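Local coordinates for protein predicted metal-dependent hydrolase of the TIM-barrel fold (Lactobacillus casei, PDB 2QPX) that is probably a zinc-dependent hydrolase of the amidohydrolase type, built on a TIM barrel, whose physiological substrate is unknown, at residues A145-W148 and Q149-N153. Sequence-based numbering, arbitrary orientation.
Sequences AAWW and QAFSN
W148 leans over F151 and S152, one turn further on in the same helix, and can be followed outward atom by atom. Its CB and CG start beside Q149 N simply because they are bonded neighbours. With CG anti to the backbone N (chi1 179°), the indole stands out from the helix, leaning over the next turn. NE1, CE2 and CZ2 then lie near S152 CB, which sits over one face near the rim, 3.9 Å from CE2, a CH-pi contact with the five-membered ring. Serine suits this place because its CB is small enough to lie on the indole while OG turns back to the backbone. On the other side of the six-membered ring, CE3 and then CZ3 approach F151 CD2, CZ3 meeting the edge of that ring at 3.8 Å from CD2, the two planes inclined at 52°. W147 is turned otherwise: its six-membered ring is nearly parallel to that of F151 (2°) but slid along it, centroids 5.5 Å apart, and its NE1 is held by A134 O on helix 130-138. W148 O accepts two bonds from opposite faces of its plane, from S152 N at 2.8 Å and S152 OG at 2.7 Å, so the serine hydroxyl spends its hydrogen on its own helix. Were W148 an alanine, F151 CD2 and S152 CB would probably lose their indole neighbour and a gap would open beside Y209, whose ring packs edge-to-face with the indole. Q149, exposed and extended, suits the solvent side, where a water donating to A146 O bonds its OE1 only weakly. Regular i to i+4 bonding and an aromatic cluster of W147, W148 and F151, set against helices 130-138 and 204-221, mark an amphipathic helix, here away from the two zinc sites.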
loop_
_atom_site.group_PDB
_atom_site.type_symbol
_atom_site.label_atom_id
_atom_site.label_comp_id
_atom_site.label_asym_id
_atom_site.label_seq_id
_atom_site.Cartn_x
_atom_site.Cartn_y
_atom_site.Cartn_z
ATOM N N ALA A 145 -8.955 39.512 -13.617
ATOM C CA ALA A 145 -8.444 39.647 -14.981
ATOM C C ALA A 145 -7.044 40.267 -15.028
ATOM O O ALA A 145 -6.167 39.796 -15.773
ATOM C CB ALA A 145 -9.432 40.485 -15.832
ATOM N N ALA A 146 -6.819 41.308 -14.239
ATOM C CA ALA A 146 -5.508 41.986 -14.224
ATOM C C ALA A 146 -4.476 41.076 -13.557
ATOM O O ALA A 146 -3.325 41.018 -14.001
ATOM C CB ALA A 146 -5.576 43.306 -13.473
ATOM N N TRP A 147 -4.876 40.386 -12.496
ATOM C CA TRP A 147 -3.984 39.420 -11.834
ATOM C C TRP A 147 -3.576 38.301 -12.807
ATOM O O TRP A 147 -2.384 37.982 -12.964
ATOM C CB TRP A 147 -4.662 38.809 -10.627
ATOM C CG TRP A 147 -3.923 37.595 -10.122
ATOM C CD1 TRP A 147 -2.788 37.586 -9.371
ATOM C CD2 TRP A 147 -4.260 36.230 -10.370
ATOM N NE1 TRP A 147 -2.371 36.295 -9.134
ATOM C CE2 TRP A 147 -3.277 35.438 -9.719
ATOM C CE3 TRP A 147 -5.298 35.588 -11.064
ATOM C CZ2 TRP A 147 -3.285 34.069 -9.781
ATOM C CZ3 TRP A 147 -5.321 34.225 -11.110
ATOM C CH2 TRP A 147 -4.301 33.466 -10.476
ATOM N N TRP A 148 -4.562 37.706 -13.477
ATOM C CA TRP A 148 -4.296 36.613 -14.408
ATOM C C TRP A 148 -3.393 37.059 -15.561
ATOM O O TRP A 148 -2.464 36.334 -15.965
ATOM C CB TRP A 148 -5.600 36.026 -14.955
ATOM C CG TRP A 148 -5.343 34.924 -15.923
ATOM C CD1 TRP A 148 -5.558 34.941 -17.265
ATOM C CD2 TRP A 148 -4.748 33.650 -15.630
ATOM N NE1 TRP A 148 -5.161 33.755 -17.824
ATOM C CE2 TRP A 148 -4.640 32.954 -16.846
ATOM C CE3 TRP A 148 -4.278 33.049 -14.462
ATOM C CZ2 TRP A 148 -4.127 31.653 -16.914
ATOM C CZ3 TRP A 148 -3.779 31.774 -14.525
ATOM C CH2 TRP A 148 -3.678 31.096 -15.744
ATOM N N GLN A 149 -3.637 38.244 -16.097
ATOM C CA GLN A 149 -2.775 38.735 -17.178
ATOM C C GLN A 149 -1.316 38.854 -16.720
ATOM O O GLN A 149 -0.398 38.401 -17.410
ATOM C CB GLN A 149 -3.290 40.074 -17.738
ATOM C CG GLN A 149 -2.391 40.636 -18.814
ATOM C CD GLN A 149 -2.928 41.937 -19.366
ATOM O OE1 GLN A 149 -2.498 43.016 -18.960
ATOM N NE2 GLN A 149 -3.895 41.842 -20.258
ATOM N N ALA A 150 -1.122 39.442 -15.544
ATOM C CA ALA A 150 0.225 39.672 -15.034
ATOM C C ALA A 150 0.927 38.336 -14.713
ATOM O O ALA A 150 2.094 38.126 -15.061
ATOM C CB ALA A 150 0.194 40.561 -13.807
ATOM N N PHE A 151 0.196 37.459 -14.044
ATOM C CA PHE A 151 0.756 36.181 -13.612
ATOM C C PHE A 151 1.043 35.304 -14.823
ATOM O O PHE A 151 2.134 34.735 -14.927
ATOM C CB PHE A 151 -0.185 35.497 -12.616
ATOM C CG PHE A 151 0.159 34.053 -12.333
ATOM C CD1 PHE A 151 1.315 33.728 -11.644
ATOM C CD2 PHE A 151 -0.605 33.025 -12.840
ATOM C CE1 PHE A 151 1.645 32.374 -11.422
ATOM C CE2 PHE A 151 -0.272 31.679 -12.610
ATOM C CZ PHE A 151 0.837 31.369 -11.885
ATOM N N SER A 152 0.069 35.174 -15.729
ATOM C CA SER A 152 0.284 34.342 -16.899
ATOM C C SER A 152 1.443 34.871 -17.750
ATOM O O SER A 152 2.205 34.099 -18.337
ATOM C CB SER A 152 -1.036 34.184 -17.724
ATOM O OG SER A 152 -1.464 35.403 -18.254
ATOM N N ASN A 153 1.562 36.186 -17.895
ATOM C CA ASN A 153 2.729 36.730 -18.622
ATOM C C ASN A 153 4.058 36.309 -17.953
ATOM O O ASN A 153 5.006 35.948 -18.634
ATOM C CB ASN A 153 2.675 38.251 -18.722
ATOM C CG ASN A 153 1.683 38.740 -19.769
ATOM O OD1 ASN A 153 1.238 37.983 -20.637
ATOM N ND2 ASN A 153 1.357 40.039 -19.700
HETATM O O HOH W 1 -2.320 43.135 -15.495
#